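Local coordinates for SAM-dependent methyltransferase (Exiguobacterium sibiricum 255-15, PDB 3D2L), which probably transfers methyl groups from S-adenosylmethionine to an acceptor substrate not yet identified, at residues A[46-51]-A[55-60]; A[221-226]-A[231-236]. One frame throughout, in Å; residues are numbered along the deposited sequence.

Interaction 1: residues A[46-51]-A[55-60]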
loop_
_atom_site.group_PDB
_atom_site.type_symbol
_atom_site.label_atom_id
_atom_site.label_comp_id
_atom_site.label_asym_id
_atom_site.label_seq_id
_atom_site.Cartn_x
_atom_site.Cartn_y
_atom_site.Cartn_z
ATOM N N THR A 46 -5.648 -8.334 0.672
ATOM C CA THR A 46 -6.990 -8.097 1.171
ATOM C C THR A 46 -7.732 -7.069 0.277
ATOM O O THR A 46 -8.875 -7.314 -0.114
ATOM C CB THR A 46 -6.978 -7.672 2.676
ATOM O OG1 THR A 46 -6.220 -8.628 3.449
ATOM C CG2 THR A 46 -8.404 -7.605 3.216
ATOM N N ALA A 47 -7.083 -5.943 -0.052
ATOM C CA ALA A 47 -7.712 -4.921 -0.893
ATOM C C ALA A 47 -7.780 -5.400 -2.325
ATOM O O ALA A 47 -8.736 -5.092 -3.029
ATOM C CB ALA A 47 -6.961 -3.553 -0.784
ATOM N N THR A 48 -6.789 -6.187 -2.752
ATOM C CA THR A 48 -6.732 -6.716 -4.115
ATOM C C THR A 48 -7.940 -7.601 -4.400
ATOM O O THR A 48 -8.590 -7.488 -5.436
ATOM C CB THR A 48 -5.403 -7.502 -4.359
ATOM O OG1 THR A 48 -4.290 -6.832 -3.704
ATOM C CG2 THR A 48 -5.130 -7.661 -5.853
ATOM N N LEU A 49 -8.275 -8.459 -3.459
ATOM C CA LEU A 49 -9.461 -9.323 -3.609
ATOM C C LEU A 49 -10.778 -8.554 -3.687
ATOM O O LEU A 49 -11.702 -9.006 -4.412
ATOM C CB LEU A 49 -9.499 -10.391 -2.496
ATOM C CG LEU A 49 -8.300 -11.360 -2.462
ATOM C CD1 LEU A 49 -8.599 -12.493 -1.482
ATOM C CD2 LEU A 49 -7.991 -11.921 -3.853
ATOM N N LEU A 50 -10.904 -7.439 -2.939
ATOM C CA LEU A 50 -12.079 -6.562 -3.025
ATOM C C LEU A 50 -12.130 -5.872 -4.377
ATOM O O LEU A 50 -13.189 -5.751 -4.966
ATOM C CB LEU A 50 -12.130 -5.539 -1.872
ATOM C CG LEU A 50 -12.304 -6.220 -0.520
ATOM C CD1 LEU A 50 -12.193 -5.203 0.562
ATOM C CD2 LEU A 50 -13.653 -7.005 -0.445
ATOM N N LEU A 51 -10.975 -5.420 -4.856
ATOM C CA LEU A 51 -10.858 -4.846 -6.193
ATOM C C LEU A 51 -11.248 -5.844 -7.261
ATOM O O LEU A 51 -11.918 -5.485 -8.240
ATOM C CB LEU A 51 -9.403 -4.395 -6.409
ATOM C CG LEU A 51 -9.000 -3.135 -5.622
ATOM C CD1 LEU A 51 -7.495 -2.855 -5.712
ATOM C CD2 LEU A 51 -9.805 -1.949 -6.142
ATOM N N TYR A 55 -12.955 -5.254 -11.005
ATOM C CA TYR A 55 -11.931 -5.050 -12.019
ATOM C C TYR A 55 -11.225 -6.364 -12.349
ATOM O O TYR A 55 -11.324 -7.329 -11.593
ATOM C CB TYR A 55 -10.871 -4.113 -11.437
ATOM C CG TYR A 55 -11.342 -2.750 -11.029
ATOM C CD1 TYR A 55 -11.594 -1.775 -11.996
ATOM C CD2 TYR A 55 -11.493 -2.394 -9.672
ATOM C CE1 TYR A 55 -12.057 -0.529 -11.653
ATOM C CE2 TYR A 55 -11.914 -1.110 -9.324
ATOM C CZ TYR A 55 -12.182 -0.181 -10.327
ATOM O OH TYR A 55 -12.604 1.098 -10.034
ATOM N N GLU A 56 -10.549 -6.414 -13.500
ATOM C CA GLU A 56 -9.632 -7.519 -13.810
ATOM C C GLU A 56 -8.325 -7.106 -13.114
ATOM O O GLU A 56 -7.635 -6.239 -13.595
ATOM C CB GLU A 56 -9.403 -7.665 -15.316
ATOM C CG GLU A 56 -10.699 -7.727 -16.163
ATOM C CD GLU A 56 -11.600 -8.912 -15.810
ATOM O OE1 GLU A 56 -11.057 -10.037 -15.679
ATOM O OE2 GLU A 56 -12.847 -8.715 -15.690
ATOM N N VAL A 57 -7.963 -7.755 -12.008
ATOM C CA VAL A 57 -6.834 -7.316 -11.186
ATOM C C VAL A 57 -5.682 -8.277 -11.152
ATOM O O VAL A 57 -5.851 -9.501 -11.191
ATOM C CB VAL A 57 -7.309 -7.039 -9.696
ATOM C CG1 VAL A 57 -6.238 -6.236 -8.888
ATOM C CG2 VAL A 57 -8.572 -6.271 -9.708
ATOM N N THR A 58 -4.491 -7.703 -11.086
ATOM C CA THR A 58 -3.265 -8.445 -10.930
ATOM C C THR A 58 -2.579 -7.817 -9.731
ATOM O O THR A 58 -2.517 -6.580 -9.642
ATOM C CB THR A 58 -2.365 -8.311 -12.154
ATOM O OG1 THR A 58 -3.023 -8.868 -13.279
ATOM C CG2 THR A 58 -1.075 -9.012 -11.939
ATOM N N GLY A 59 -2.141 -8.650 -8.780
ATOM C CA GLY A 59 -1.424 -8.189 -7.614
ATOM C C GLY A 59 0.074 -8.458 -7.673
ATOM O O GLY A 59 0.533 -9.498 -8.135
ATOM N N VAL A 60 0.863 -7.536 -7.141
ATOM C CA VAL A 60 2.307 -7.661 -7.128
ATOM C C VAL A 60 2.858 -7.232 -5.768
ATOM O O VAL A 60 2.410 -6.246 -5.199
ATOM C CB VAL A 60 2.913 -6.753 -8.228
ATOM C CG1 VAL A 60 4.362 -6.550 -8.017
ATOM C CG2 VAL A 60 2.630 -7.322 -9.633
#

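Interaction 2: residues A[221-226]-A[231-236]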
loop_
_atom_site.group_PDB
_atom_site.type_symbol
_atom_site.label_atom_id
_atom_site.label_comp_id
_atom_site.label_asym_id
_atom_site.label_seq_id
_atom_site.Cartn_x
_atom_site.Cartn_y
_atom_site.Cartn_z
ATOM N N THR A 221 -6.033 14.838 -2.519
ATOM C CA THR A 221 -7.061 14.955 -1.521
ATOM C C THR A 221 -6.659 14.303 -0.186
ATOM O O THR A 221 -5.732 13.506 -0.119
ATOM C CB THR A 221 -8.370 14.367 -2.062
ATOM O OG1 THR A 221 -8.179 12.978 -2.349
ATOM C CG2 THR A 221 -8.820 15.093 -3.349
ATOM N N GLY A 222 -7.331 14.728 0.879
ATOM C CA GLY A 222 -7.048 14.240 2.211
ATOM C C GLY A 222 -8.117 13.377 2.844
ATOM O O GLY A 222 -9.329 13.577 2.647
ATOM N N ASP A 223 -7.633 12.373 3.567
ATOM C CA ASP A 223 -8.433 11.479 4.413
ATOM C C ASP A 223 -9.773 10.981 3.861
ATOM O O ASP A 223 -10.795 11.059 4.528
ATOM C CB ASP A 223 -8.610 12.182 5.762
ATOM C CG ASP A 223 -7.274 12.395 6.475
ATOM O OD1 ASP A 223 -6.422 11.496 6.383
ATOM O OD2 ASP A 223 -7.083 13.431 7.122
ATOM N N PHE A 224 -9.754 10.439 2.648
ATOM C CA PHE A 224 -10.942 9.862 2.011
ATOM C C PHE A 224 -12.021 10.875 1.629
ATOM O O PHE A 224 -13.089 10.477 1.175
ATOM C CB PHE A 224 -11.579 8.748 2.878
ATOM C CG PHE A 224 -10.670 7.598 3.162
ATOM C CD1 PHE A 224 -10.551 6.555 2.255
ATOM C CD2 PHE A 224 -9.951 7.537 4.343
ATOM C CE1 PHE A 224 -9.720 5.493 2.512
ATOM C CE2 PHE A 224 -9.135 6.465 4.607
ATOM C CZ PHE A 224 -9.022 5.445 3.685
ATOM N N LYS A 225 -11.756 12.169 1.805
ATOM C CA LYS A 225 -12.710 13.191 1.441
ATOM C C LYS A 225 -12.312 13.804 0.092
ATOM O O LYS A 225 -11.183 13.630 -0.370
ATOM C CB LYS A 225 -12.789 14.261 2.530
ATOM C CG LYS A 225 -13.287 13.754 3.895
ATOM C CD LYS A 225 -14.694 13.151 3.821
ATOM N N SER A 226 -13.259 14.519 -0.521
ATOM C CA SER A 226 -13.093 15.158 -1.839
ATOM C C SER A 226 -12.218 16.392 -1.838
ATOM O O SER A 226 -11.815 16.865 -2.889
ATOM C CB SER A 226 -14.458 15.649 -2.349
ATOM O OG SER A 226 -15.430 14.632 -2.283
ATOM N N GLU A 231 -4.336 20.814 7.165
ATOM C CA GLU A 231 -3.023 20.827 7.812
ATOM C C GLU A 231 -2.868 19.698 8.849
ATOM O O GLU A 231 -1.758 19.414 9.290
ATOM C CB GLU A 231 -2.777 22.204 8.474
ATOM N N THR A 232 -3.983 19.112 9.269
ATOM C CA THR A 232 -3.987 18.012 10.212
ATOM C C THR A 232 -4.419 16.687 9.535
ATOM O O THR A 232 -4.760 15.700 10.207
ATOM C CB THR A 232 -4.906 18.303 11.401
ATOM O OG1 THR A 232 -6.259 18.394 10.947
ATOM C CG2 THR A 232 -4.490 19.580 12.096
ATOM N N ALA A 233 -4.414 16.686 8.210
ATOM C CA ALA A 233 -4.728 15.471 7.443
ATOM C C ALA A 233 -3.676 14.395 7.744
ATOM O O ALA A 233 -2.499 14.690 7.948
ATOM C CB ALA A 233 -4.784 15.780 5.937
ATOM N N GLU A 234 -4.109 13.148 7.794
ATOM C CA GLU A 234 -3.225 12.043 8.098
ATOM C C GLU A 234 -2.818 11.232 6.855
ATOM O O GLU A 234 -1.727 10.687 6.817
ATOM C CB GLU A 234 -3.870 11.147 9.155
ATOM C CG GLU A 234 -4.040 11.840 10.481
ATOM C CD GLU A 234 -4.849 11.023 11.491
ATOM O OE1 GLU A 234 -5.120 9.828 11.244
ATOM O OE2 GLU A 234 -5.219 11.596 12.540
ATOM N N ARG A 235 -3.701 11.148 5.857
ATOM C CA ARG A 235 -3.438 10.330 4.674
ATOM C C ARG A 235 -3.792 11.148 3.425
ATOM O O ARG A 235 -4.878 11.718 3.339
ATOM C CB ARG A 235 -4.260 9.052 4.754
ATOM C CG ARG A 235 -3.997 8.045 3.687
ATOM C CD ARG A 235 -4.828 6.789 3.896
ATOM N NE ARG A 235 -4.442 6.127 5.141
ATOM C CZ ARG A 235 -3.404 5.313 5.278
ATOM N NH1 ARG A 235 -2.662 4.995 4.236
ATOM N NH2 ARG A 235 -3.122 4.801 6.468
ATOM N N ILE A 236 -2.850 11.216 2.493
ATOM C CA ILE A 236 -2.997 12.002 1.272
ATOM C C ILE A 236 -3.146 11.091 0.061
ATOM O O ILE A 236 -2.352 10.187 -0.152
ATOM C CB ILE A 236 -1.862 13.014 1.142
ATOM C CG1 ILE A 236 -1.785 13.831 2.441
ATOM C CG2 ILE A 236 -2.087 13.940 -0.112
ATOM C CD1 ILE A 236 -0.927 15.033 2.395
#

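Interaction 1: residues A[46-51]-A[55-60]
Leu51 and Tyr55 meet where helix 46-51 turns back into strand 56-61, the second half of a beta-alpha-beta unit of the Rossmann-like methyltransferase fold that begins with strand 36-40. The short segments run nearly antiparallel, at 166°, their axes 8.4 Å apart. The single hydrogen bond between them closes the connection: Tyr55 N donates to Leu51 O over 3.0 Å, nearly in line with the carbonyl although the N-H itself is bent to 131°. Leu51 O also lies at the edge of the Tyr55 ring, near its plane, 3.4 Å from Tyr55 CD2. Both side chains turn CG away from their own carbonyl carbon (chi1 -61° in Tyr55), which lets methyl CD2 of Leu51 come 3.9 Å from ring atom CE2 of Tyr55 as the two side chains cross. The Tyr55 side chain also touches Val27 and Leu28 of helix 20-30, and its OH is hydrogen-bonded to Val31 O. Replacing the ring with an alanine side chain is likely to open a gap beside Leu51 CD2 and leave Val31 O without its hydroxyl partner.

Farther along the strand, Val57 divides its two methyls between successive turns of the helix. Val57 CG2 packs 3.9 Å from Leu51 CB, while CG1 points toward Thr48. Thr48 in turn separates its two branches: OG1 hydrogen-bonds to Asp39 on strand 36-40, and CG2, anti to the backbone N, faces strand 56-61. There Thr48 CG2 lies 4.1 Å from Gly59 CA, where no side chain intervenes, and meets Val57 CG1 at 3.5 Å.

Interaction 2: residues A[221-226]-A[231-236]
Asp223 and Arg235 join the ends of two antiparallel strands, 215-222 and 235-242, at the border of the mixed sheet of the methyltransferase fold. Gly222 and Ile236 form a non-hydrogen-bonded pair, after which a type I' turn from Gly222 to Lys225 carries the first strand out of the sheet. At the start of that turn Asp223 N donates to Arg235 O at 2.8 Å, with an almost straight N-H...O angle of 172°.

The aspartate side chain then reaches across to the backbone entering the second strand. Its CB leads to a CG held anti to the carbonyl carbon (chi1 -63°), and the carboxylate beyond it faces two successive amides. Asp223 OD1 accepts from both: Arg235 N approaches at 2.8 Å from the syn side but 28° out of the carboxylate plane, and OD1 offers its syn lone pair to Glu234 N at 3.2 Å. OD2 turns its own syn lone pair to the same Glu234 N, so this one N-H is shared between the two oxygens. Asp223 OD2 also lies against Ala233, 3.1 Å from Ala233 CA and a little farther from its CB. Three hydrogen bonds thus hold the carboxylate against rotation, and the paired amides would probably stabilise its negative charge.

Arg235 sends its guanidinium group away from the aspartate, to salt bridges with Asp136 and Asp105, while its CD lies obliquely to the Phe224 ring. That ring also meets Trp23 of helix 20-30 edge-to-face. Ile236, hydrogen-bonded through its backbone to Val137, joins strand 235-242 to its other neighbour, strand 131-138. On the pair itself the backbones approach through CA-H...O contacts, one of them from Ile236 CA to Thr221 O at 3.4 Å.

Both interactions reach the same seven-stranded sheet, but their centres are about 23 Å apart and they do not touch. Interaction 1 is buried throughout and sets a helix against a strand in the parallel part of the sheet, depending chiefly on apolar side chains with a lone backbone bond at the turn. Interaction 2 lies farther from the centre of the chain, partly open to solvent, and pairs the two antiparallel strands at the other side of the sheet; there a carboxylate and backbone amides do most of the work. In these two contacts, methyls and a tyrosine ring dominate inside, and directed hydrogen bonds nearer the surface.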